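Long-range contacts in putative nucleoside-diphosphate-sugar epimerase (Staphylococcus aureus subsp. aureus, PDB 3E48), which is of unknown function but probably binds NAD(P) through a Rossmann-type domain, as nucleoside-diphosphate-sugar epimerases do: residues T173-I184 with F262-Q271; M142-Y150 with Q271-E279. All coordinates share one frame; numbering follows the deposited sequence.

Contact 1: T173-I184 with F262-Q271; sequences TRNDIARGVIAI and FKQLVNDQPQ
Helix 174-184 of the Rossmann-type NAD(P)H-binding domain packs here against helix 262-266 and the loop that follows it. The two helix segments cross at 54°, with their axes 9.0 Å apart. Gly180 has no side chain, and its CA lies against Val266 CG1. Ala183 CB meets Leu265 O. Leu265 also reaches Ile184 through its CD1, 3.9 Å from Ile184 CG1, and Tyr195 of strand 194-203 packs on both residues. The Phe262 ring turns its edge to the helix backbone, with CE1 3.2 Å from Asp176 O. Its CG is anti to the backbone N (chi1 -180°), which carries the ring over to Asp176.

The polar part lies toward the helix start, where Thr173 is the N-cap and its OG1 accepts from Asp176 N. Arg179 forms a salt bridge through NH2 to Asp268 OD2 at 3.2 Å, close to the guanidinium plane. Its NH1 also makes a long, weak bond to Asp176 OD1. The guanidinium stands at right angles to the Phe262 ring, whose CZ lies over one of its faces. The other oxygen of Asp176, OD2, accepts from Gln271 N at 2.7 Å on its syn side, nearly straight at 166°. A water donates to this same OD2 and to Gln271 O, and accepts from Thr173 N.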
loop_
_atom_site.group_PDB
_atom_site.type_symbol
_atom_site.label_atom_id
_atom_site.label_comp_id
_atom_site.label_asym_id
_atom_site.label_seq_id
_atom_site.Cartn_x
_atom_site.Cartn_y
_atom_site.Cartn_z
ATOM N N THR B 173 13.277 -16.870 -11.910
ATOM C CA THR B 173 12.973 -16.810 -13.340
ATOM C C THR B 173 11.479 -16.640 -13.571
ATOM O O THR B 173 10.665 -16.958 -12.700
ATOM C CB THR B 173 13.395 -18.100 -14.094
ATOM O OG1 THR B 173 12.612 -19.203 -13.626
ATOM C CG2 THR B 173 14.867 -18.396 -13.890
ATOM N N ARG B 174 11.116 -16.129 -14.743
ATOM C CA ARG B 174 9.708 -15.976 -15.064
ATOM C C ARG B 174 9.131 -17.379 -15.182
ATOM O O ARG B 174 7.993 -17.626 -14.793
ATOM C CB ARG B 174 9.506 -15.235 -16.389
ATOM C CG ARG B 174 9.886 -13.769 -16.357
ATOM C CD ARG B 174 9.118 -12.992 -17.408
ATOM N NE ARG B 174 9.511 -11.588 -17.422
ATOM C CZ ARG B 174 10.522 -11.101 -18.130
ATOM N NH1 ARG B 174 11.246 -11.905 -18.898
ATOM N NH2 ARG B 174 10.822 -9.812 -18.056
ATOM N N ASN B 175 9.922 -18.302 -15.727
ATOM C CA ASN B 175 9.460 -19.675 -15.868
ATOM C C ASN B 175 9.018 -20.238 -14.519
ATOM O O ASN B 175 7.960 -20.867 -14.415
ATOM C CB ASN B 175 10.562 -20.561 -16.454
ATOM C CG ASN B 175 10.150 -22.021 -16.536
ATOM O OD1 ASN B 175 9.181 -22.367 -17.211
ATOM N ND2 ASN B 175 10.883 -22.885 -15.841
ATOM N N ASP B 176 9.819 -20.008 -13.479
ATOM C CA ASP B 176 9.474 -20.507 -12.151
ATOM C C ASP B 176 8.271 -19.795 -11.539
ATOM O O ASP B 176 7.471 -20.413 -10.828
ATOM C CB ASP B 176 10.677 -20.424 -11.204
ATOM C CG ASP B 176 11.716 -21.504 -11.484
ATOM O OD1 ASP B 176 11.373 -22.520 -12.129
ATOM O OD2 ASP B 176 12.871 -21.349 -11.043
ATOM N N ILE B 177 8.133 -18.499 -11.803
ATOM C CA ILE B 177 6.986 -17.771 -11.277
ATOM C C ILE B 177 5.757 -18.394 -11.923
ATOM O O ILE B 177 4.775 -18.698 -11.249
ATOM C CB ILE B 177 7.054 -16.276 -11.643
ATOM C CG1 ILE B 177 8.166 -15.609 -10.832
ATOM C CG2 ILE B 177 5.699 -15.604 -11.384
ATOM C CD1 ILE B 177 8.484 -14.209 -11.277
ATOM N N ALA B 178 5.830 -18.604 -13.234
ATOM C CA ALA B 178 4.716 -19.199 -13.957
ATOM C C ALA B 178 4.385 -20.590 -13.425
ATOM O O ALA B 178 3.212 -20.943 -13.315
ATOM C CB ALA B 178 5.027 -19.260 -15.450
ATOM N N ARG B 179 5.398 -21.388 -13.094
ATOM C CA ARG B 179 5.116 -22.727 -12.574
ATOM C C ARG B 179 4.348 -22.642 -11.257
ATOM O O ARG B 179 3.429 -23.426 -11.010
ATOM C CB ARG B 179 6.410 -23.525 -12.380
ATOM C CG ARG B 179 7.153 -23.826 -13.680
ATOM C CD ARG B 179 8.506 -24.460 -13.397
ATOM N NE ARG B 179 8.380 -25.783 -12.791
ATOM C CZ ARG B 179 9.384 -26.434 -12.209
ATOM N NH1 ARG B 179 10.589 -25.882 -12.148
ATOM N NH2 ARG B 179 9.185 -27.635 -11.692
ATOM N N GLY B 180 4.724 -21.685 -10.415
ATOM C CA GLY B 180 4.038 -21.520 -9.145
ATOM C C GLY B 180 2.602 -21.070 -9.350
ATOM O O GLY B 180 1.689 -21.552 -8.678
ATOM N N VAL B 181 2.395 -20.138 -10.278
ATOM C CA VAL B 181 1.057 -19.635 -10.558
ATOM C C VAL B 181 0.168 -20.752 -11.119
ATOM O O VAL B 181 -0.990 -20.884 -10.726
ATOM C CB VAL B 181 1.114 -18.439 -11.546
ATOM C CG1 VAL B 181 -0.285 -18.030 -11.973
ATOM C CG2 VAL B 181 1.817 -17.255 -10.880
ATOM N N ILE B 182 0.723 -21.555 -12.025
ATOM C CA ILE B 182 -0.005 -22.674 -12.625
ATOM C C ILE B 182 -0.400 -23.678 -11.541
ATOM O O ILE B 182 -1.521 -24.190 -11.529
ATOM C CB ILE B 182 0.862 -23.390 -13.692
ATOM C CG1 ILE B 182 0.994 -22.505 -14.941
ATOM C CG2 ILE B 182 0.271 -24.758 -14.033
ATOM C CD1 ILE B 182 -0.303 -22.278 -15.701
ATOM N N ALA B 183 0.520 -23.949 -10.621
ATOM C CA ALA B 183 0.246 -24.890 -9.540
ATOM C C ALA B 183 -0.920 -24.392 -8.693
ATOM O O ALA B 183 -1.756 -25.179 -8.248
ATOM C CB ALA B 183 1.488 -25.076 -8.669
ATOM N N ILE B 184 -0.973 -23.082 -8.469
ATOM C CA ILE B 184 -2.056 -22.503 -7.684
ATOM C C ILE B 184 -3.375 -22.641 -8.439
ATOM O O ILE B 184 -4.376 -23.085 -7.877
ATOM C CB ILE B 184 -1.792 -21.015 -7.388
ATOM C CG1 ILE B 184 -0.539 -20.890 -6.514
ATOM C CG2 ILE B 184 -3.004 -20.388 -6.702
ATOM C CD1 ILE B 184 -0.108 -19.463 -6.245
ATOM N N PHE B 262 7.380 -21.836 -3.195
ATOM C CA PHE B 262 7.644 -22.432 -4.502
ATOM C C PHE B 262 7.804 -23.944 -4.390
ATOM O O PHE B 262 7.170 -24.704 -5.125
ATOM C CB PHE B 262 8.907 -21.845 -5.131
ATOM C CG PHE B 262 9.222 -22.416 -6.483
ATOM C CD1 PHE B 262 8.549 -21.968 -7.617
ATOM C CD2 PHE B 262 10.175 -23.419 -6.622
ATOM C CE1 PHE B 262 8.824 -22.513 -8.870
ATOM C CE2 PHE B 262 10.458 -23.971 -7.870
ATOM C CZ PHE B 262 9.781 -23.517 -8.998
ATOM N N LYS B 263 8.656 -24.378 -3.466
ATOM C CA LYS B 263 8.898 -25.801 -3.267
ATOM C C LYS B 263 7.636 -26.537 -2.829
ATOM O O LYS B 263 7.376 -27.650 -3.281
ATOM C CB LYS B 263 10.010 -25.999 -2.229
ATOM C CG LYS B 263 10.570 -27.419 -2.163
ATOM C CD LYS B 263 9.704 -28.344 -1.324
ATOM C CE LYS B 263 9.727 -27.932 0.145
ATOM N NZ LYS B 263 8.857 -28.806 0.984
ATOM N N GLN B 264 6.846 -25.923 -1.957
ATOM C CA GLN B 264 5.625 -26.571 -1.487
ATOM C C GLN B 264 4.559 -26.632 -2.578
ATOM O O GLN B 264 3.750 -27.557 -2.610
ATOM C CB GLN B 264 5.071 -25.846 -0.259
ATOM C CG GLN B 264 6.074 -25.769 0.893
ATOM C CD GLN B 264 5.483 -25.174 2.154
ATOM O OE1 GLN B 264 4.738 -24.195 2.102
ATOM N NE2 GLN B 264 5.831 -25.750 3.298
ATOM N N LEU B 265 4.565 -25.650 -3.474
ATOM C CA LEU B 265 3.586 -25.608 -4.556
ATOM C C LEU B 265 3.967 -26.441 -5.777
ATOM O O LEU B 265 3.138 -27.183 -6.311
ATOM C CB LEU B 265 3.351 -24.160 -4.998
ATOM C CG LEU B 265 2.596 -23.267 -4.013
ATOM C CD1 LEU B 265 2.664 -21.810 -4.470
ATOM C CD2 LEU B 265 1.146 -23.736 -3.915
ATOM N N VAL B 266 5.216 -26.317 -6.215
ATOM C CA VAL B 266 5.686 -27.029 -7.400
ATOM C C VAL B 266 6.440 -28.323 -7.103
ATOM O O VAL B 266 6.749 -29.085 -8.017
ATOM C CB VAL B 266 6.598 -26.123 -8.267
ATOM C CG1 VAL B 266 5.958 -24.750 -8.443
ATOM C CG2 VAL B 266 7.962 -26.001 -7.634
ATOM N N ASN B 267 6.741 -28.562 -5.830
ATOM C CA ASN B 267 7.460 -29.763 -5.416
ATOM C C ASN B 267 8.800 -29.889 -6.150
ATOM O O ASN B 267 9.175 -30.962 -6.625
ATOM C CB ASN B 267 6.598 -31.011 -5.664
ATOM C CG ASN B 267 5.217 -30.912 -5.023
ATOM O OD1 ASN B 267 4.365 -30.143 -5.471
ATOM N ND2 ASN B 267 4.994 -31.688 -3.966
ATOM N N ASP B 268 9.524 -28.780 -6.236
ATOM C CA ASP B 268 10.816 -28.772 -6.906
ATOM C C ASP B 268 11.617 -27.569 -6.432
ATOM O O ASP B 268 11.091 -26.705 -5.732
ATOM C CB ASP B 268 10.613 -28.729 -8.428
ATOM C CG ASP B 268 11.916 -28.826 -9.200
ATOM O OD1 ASP B 268 12.837 -29.540 -8.744
ATOM O OD2 ASP B 268 12.013 -28.202 -10.279
ATOM N N GLN B 269 12.892 -27.535 -6.795
ATOM C CA GLN B 269 13.775 -26.439 -6.419
ATOM C C GLN B 269 13.762 -25.387 -7.522
ATOM O O GLN B 269 13.701 -25.724 -8.704
ATOM C CB GLN B 269 15.205 -26.957 -6.241
ATOM C CG GLN B 269 15.393 -27.965 -5.113
ATOM C CD GLN B 269 15.296 -27.327 -3.743
ATOM O OE1 GLN B 269 15.973 -26.339 -3.460
ATOM N NE2 GLN B 269 14.464 -27.894 -2.881
ATOM N N PRO B 270 13.802 -24.098 -7.155
ATOM C CA PRO B 270 13.803 -23.062 -8.193
ATOM C C PRO B 270 15.121 -23.116 -8.957
ATOM O O PRO B 270 16.128 -23.578 -8.424
ATOM C CB PRO B 270 13.640 -21.769 -7.393
ATOM C CG PRO B 270 14.264 -22.100 -6.073
ATOM C CD PRO B 270 13.741 -23.497 -5.813
ATOM N N GLN B 271 15.113 -22.658 -10.204
ATOM C CA GLN B 271 16.322 -22.664 -11.010
ATOM C C GLN B 271 17.280 -21.562 -10.566
ATOM O O GLN B 271 16.874 -20.414 -10.382
ATOM C CB GLN B 271 15.982 -22.476 -12.488
ATOM C CG GLN B 271 17.180 -22.671 -13.398
ATOM C CD GLN B 271 16.836 -22.531 -14.867
ATOM O OE1 GLN B 271 17.582 -22.992 -15.736
ATOM N NE2 GLN B 271 15.712 -21.887 -15.156
HETATM O O HOH W 1 14.381 -19.275 -10.542
#

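Contact 2: M142-Y150 with Q271-E279; sequences MYMDPLKPY and QTLQSFLQE
Lys148 lies across one face of the Phe276 ring, and this pair carries much of the contact between segment 142-150 and the C-terminal helix 273-277. The lysine chain is extended beyond CG. Its CE sits over the ring, 3.6 Å from the centroid, as a CH-pi contact. NZ is 4.0 Å from the same centroid and 18° off the ring normal, a cation-pi contact. With CG anti to the backbone N (chi1 177°), the Phe276 ring lies beneath the lysine chain.

Polar bonding across the contact is slight. Lys148 NZ gives a weak hydrogen bond to Phe276 O at 3.1 Å, so one residue offers the ammonium both a ring and a carbonyl. Asp145 OD2 is 3.7 Å from Phe276 CZ, while its OD1 accepts from Arg174 N.

Apolar contacts complete the interface. Selenomethionine Met144 meets Phe276 obliquely, its SE 5.2 Å from the ring centroid, a Met-aromatic contact. Its CE reaches Gln271 O at 3.4 Å, just before helix 273-277. Leu147 CD1 touches Leu273 CD1 at 3.7 Å. Lys148 CG packs on Leu277 CD2, the two side chains running in opposite directions. Helix 204-215 also packs on Leu273 and Leu277.

Thr272 is the N-cap of the short helix, with OG1 accepting from Ser275 N. On the other side is a type I beta turn, Met144 to Leu147, leading from strand 134-143 of the Rossmann-type sheet into helix 147-157, with cation-pi and Met-aromatic contacts to the last helix.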
loop_
_atom_site.group_PDB
_atom_site.type_symbol
_atom_site.label_atom_id
_atom_site.label_comp_id
_atom_site.label_asym_id
_atom_site.label_seq_id
_atom_site.Cartn_x
_atom_site.Cartn_y
_atom_site.Cartn_z
HETATM N N MSE B 142 12.383 -10.699 -7.861
HETATM C CA MSE B 142 12.884 -10.049 -9.077
HETATM C C MSE B 142 13.240 -10.999 -10.229
HETATM O O MSE B 142 13.940 -11.986 -10.034
HETATM C CB MSE B 142 14.107 -9.183 -8.732
HETATM C CG MSE B 142 14.546 -8.243 -9.851
HETATM SE SE MSE B 142 16.103 -7.174 -9.387
HETATM C CE MSE B 142 15.324 -6.065 -7.997
ATOM N N TYR B 143 12.767 -10.689 -11.436
ATOM C CA TYR B 143 13.055 -11.534 -12.597
ATOM C C TYR B 143 14.545 -11.693 -12.886
ATOM O O TYR B 143 15.294 -10.715 -12.886
ATOM C CB TYR B 143 12.425 -10.967 -13.873
ATOM C CG TYR B 143 10.933 -10.775 -13.859
ATOM C CD1 TYR B 143 10.074 -11.810 -13.491
ATOM C CD2 TYR B 143 10.373 -9.568 -14.282
ATOM C CE1 TYR B 143 8.692 -11.650 -13.549
ATOM C CE2 TYR B 143 8.998 -9.400 -14.345
ATOM C CZ TYR B 143 8.165 -10.444 -13.978
ATOM O OH TYR B 143 6.804 -10.283 -14.050
HETATM N N MSE B 144 14.966 -12.923 -13.166
HETATM C CA MSE B 144 16.363 -13.182 -13.519
HETATM C C MSE B 144 16.542 -12.900 -15.005
HETATM O O MSE B 144 17.610 -12.483 -15.444
HETATM C CB MSE B 144 16.727 -14.654 -13.309
HETATM C CG MSE B 144 17.066 -15.065 -11.904
HETATM SE SE MSE B 144 17.439 -16.963 -11.853
HETATM C CE MSE B 144 17.499 -17.147 -9.929
ATOM N N ASP B 145 15.480 -13.145 -15.765
ATOM C CA ASP B 145 15.498 -13.006 -17.216
ATOM C C ASP B 145 16.212 -11.789 -17.818
ATOM O O ASP B 145 17.031 -11.939 -18.724
ATOM C CB ASP B 145 14.061 -13.109 -17.746
ATOM C CG ASP B 145 13.377 -14.392 -17.305
ATOM O OD1 ASP B 145 13.170 -14.570 -16.084
ATOM O OD2 ASP B 145 13.054 -15.231 -18.170
ATOM N N PRO B 146 15.929 -10.576 -17.319
ATOM C CA PRO B 146 16.565 -9.360 -17.841
ATOM C C PRO B 146 18.096 -9.392 -17.849
ATOM O O PRO B 146 18.738 -8.686 -18.632
ATOM C CB PRO B 146 16.019 -8.270 -16.922
ATOM C CG PRO B 146 14.656 -8.785 -16.582
ATOM C CD PRO B 146 14.937 -10.238 -16.282
ATOM N N LEU B 147 18.680 -10.210 -16.983
ATOM C CA LEU B 147 20.131 -10.298 -16.902
ATOM C C LEU B 147 20.789 -10.802 -18.184
ATOM O O LEU B 147 21.907 -10.402 -18.504
ATOM C CB LEU B 147 20.542 -11.188 -15.722
ATOM C CG LEU B 147 20.169 -10.644 -14.338
ATOM C CD1 LEU B 147 20.516 -11.660 -13.265
ATOM C CD2 LEU B 147 20.904 -9.332 -14.098
ATOM N N LYS B 148 20.104 -11.667 -18.928
ATOM C CA LYS B 148 20.692 -12.193 -20.160
ATOM C C LYS B 148 20.963 -11.126 -21.220
ATOM O O LYS B 148 22.091 -10.996 -21.697
ATOM C CB LYS B 148 19.816 -13.307 -20.743
ATOM C CG LYS B 148 19.879 -14.611 -19.969
ATOM C CD LYS B 148 19.137 -15.726 -20.698
ATOM C CE LYS B 148 19.337 -17.067 -20.005
ATOM N NZ LYS B 148 18.652 -18.186 -20.712
ATOM N N PRO B 149 19.938 -10.351 -21.611
ATOM C CA PRO B 149 20.151 -9.311 -22.628
ATOM C C PRO B 149 21.040 -8.171 -22.140
ATOM O O PRO B 149 21.558 -7.383 -22.936
ATOM C CB PRO B 149 18.735 -8.825 -22.933
ATOM C CG PRO B 149 17.888 -10.025 -22.627
ATOM C CD PRO B 149 18.499 -10.533 -21.353
ATOM N N TYR B 150 21.220 -8.089 -20.828
ATOM C CA TYR B 150 22.022 -7.030 -20.231
ATOM C C TYR B 150 23.508 -7.375 -20.182
ATOM O O TYR B 150 24.359 -6.486 -20.153
ATOM C CB TYR B 150 21.481 -6.740 -18.826
ATOM C CG TYR B 150 22.098 -5.560 -18.110
ATOM C CD1 TYR B 150 22.375 -4.366 -18.779
ATOM C CD2 TYR B 150 22.345 -5.620 -16.741
ATOM C CE1 TYR B 150 22.882 -3.260 -18.094
ATOM C CE2 TYR B 150 22.845 -4.526 -16.049
ATOM C CZ TYR B 150 23.113 -3.351 -16.724
ATOM O OH TYR B 150 23.605 -2.274 -16.025
ATOM N N GLN B 271 15.113 -22.658 -10.204
ATOM C CA GLN B 271 16.322 -22.664 -11.010
ATOM C C GLN B 271 17.280 -21.562 -10.566
ATOM O O GLN B 271 16.874 -20.414 -10.382
ATOM C CB GLN B 271 15.982 -22.476 -12.488
ATOM C CG GLN B 271 17.180 -22.671 -13.398
ATOM C CD GLN B 271 16.836 -22.531 -14.867
ATOM O OE1 GLN B 271 17.582 -22.992 -15.736
ATOM N NE2 GLN B 271 15.712 -21.887 -15.156
ATOM N N THR B 272 18.547 -21.921 -10.388
ATOM C CA THR B 272 19.575 -20.968 -9.975
ATOM C C THR B 272 19.941 -20.064 -11.142
ATOM O O THR B 272 19.665 -20.389 -12.298
ATOM C CB THR B 272 20.862 -21.689 -9.557
ATOM O OG1 THR B 272 21.422 -22.344 -10.706
ATOM C CG2 THR B 272 20.577 -22.715 -8.479
ATOM N N LEU B 273 20.576 -18.935 -10.848
ATOM C CA LEU B 273 20.983 -18.029 -11.915
ATOM C C LEU B 273 22.023 -18.709 -12.813
ATOM O O LEU B 273 21.970 -18.591 -14.039
ATOM C CB LEU B 273 21.562 -16.733 -11.338
ATOM C CG LEU B 273 22.113 -15.719 -12.346
ATOM C CD1 LEU B 273 21.052 -15.365 -13.382
ATOM C CD2 LEU B 273 22.557 -14.471 -11.603
ATOM N N GLN B 274 22.957 -19.423 -12.192
ATOM C CA GLN B 274 24.010 -20.127 -12.927
ATOM C C GLN B 274 23.394 -21.061 -13.968
ATOM O O GLN B 274 23.806 -21.086 -15.129
ATOM C CB GLN B 274 24.874 -20.958 -11.970
ATOM C CG GLN B 274 25.460 -20.206 -10.779
ATOM C CD GLN B 274 24.537 -20.191 -9.567
ATOM O OE1 GLN B 274 23.517 -19.500 -9.551
ATOM N NE2 GLN B 274 24.896 -20.964 -8.544
ATOM N N SER B 275 22.406 -21.832 -13.531
ATOM C CA SER B 275 21.711 -22.775 -14.396
ATOM C C SER B 275 20.946 -22.051 -15.499
ATOM O O SER B 275 20.950 -22.473 -16.658
ATOM C CB SER B 275 20.739 -23.615 -13.566
ATOM O OG SER B 275 19.960 -24.462 -14.389
ATOM N N PHE B 276 20.288 -20.957 -15.130
ATOM C CA PHE B 276 19.512 -20.167 -16.073
ATOM C C PHE B 276 20.381 -19.629 -17.201
ATOM O O PHE B 276 20.002 -19.686 -18.371
ATOM C CB PHE B 276 18.829 -19.011 -15.339
ATOM C CG PHE B 276 18.049 -18.096 -16.237
ATOM C CD1 PHE B 276 16.968 -18.573 -16.969
ATOM C CD2 PHE B 276 18.399 -16.755 -16.354
ATOM C CE1 PHE B 276 16.244 -17.728 -17.806
ATOM C CE2 PHE B 276 17.682 -15.901 -17.187
ATOM C CZ PHE B 276 16.602 -16.389 -17.915
ATOM N N LEU B 277 21.549 -19.108 -16.846
ATOM C CA LEU B 277 22.466 -18.564 -17.838
ATOM C C LEU B 277 23.111 -19.673 -18.667
ATOM O O LEU B 277 23.430 -19.473 -19.837
ATOM C CB LEU B 277 23.550 -17.735 -17.146
ATOM C CG LEU B 277 23.069 -16.508 -16.365
ATOM C CD1 LEU B 277 24.263 -15.849 -15.700
ATOM C CD2 LEU B 277 22.361 -15.531 -17.292
ATOM N N GLN B 278 23.294 -20.840 -18.053
ATOM C CA GLN B 278 23.906 -21.983 -18.728
ATOM C C GLN B 278 22.943 -22.616 -19.732
ATOM O O GLN B 278 23.323 -23.511 -20.492
ATOM C CB GLN B 278 24.330 -23.033 -17.691
ATOM C CG GLN B 278 25.120 -24.206 -18.259
ATOM C CD GLN B 278 25.337 -25.316 -17.242
ATOM O OE1 GLN B 278 26.035 -26.297 -17.513
ATOM N NE2 GLN B 278 24.734 -25.169 -16.068
ATOM N N GLU B 279 21.698 -22.145 -19.733
ATOM C CA GLU B 279 20.674 -22.667 -20.632
ATOM C C GLU B 279 21.214 -22.739 -22.055
ATOM O O GLU B 279 21.047 -23.742 -22.748
ATOM C CB GLU B 279 19.434 -21.771 -20.598
ATOM C CG GLU B 279 18.133 -22.511 -20.849
ATOM C CD GLU B 279 17.667 -23.295 -19.637
ATOM O OE1 GLU B 279 17.199 -22.663 -18.666
ATOM O OE2 GLU B 279 17.776 -24.541 -19.653
#

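Both contacts fasten the C-terminal part of the chain to the Rossmann-type domain, and both are partly buried. Contact 1 uses helix 261-266 and the loop after it; contact 2 uses the next helix, 273-277. Gln271 belongs to both. On the Rossmann side the two also meet, where Tyr143 of segment 142-150 packs on Arg174 and Ile177 of segment 173-184. Their chemistry differs. Contact 1 joins apolar helix packing to a salt-bridge network and a bridging water near a helix start. Contact 2 relies on a lysine laid over an aromatic ring, a selenomethionine and leucines, with one weak hydrogen bond from that partly exposed lysine.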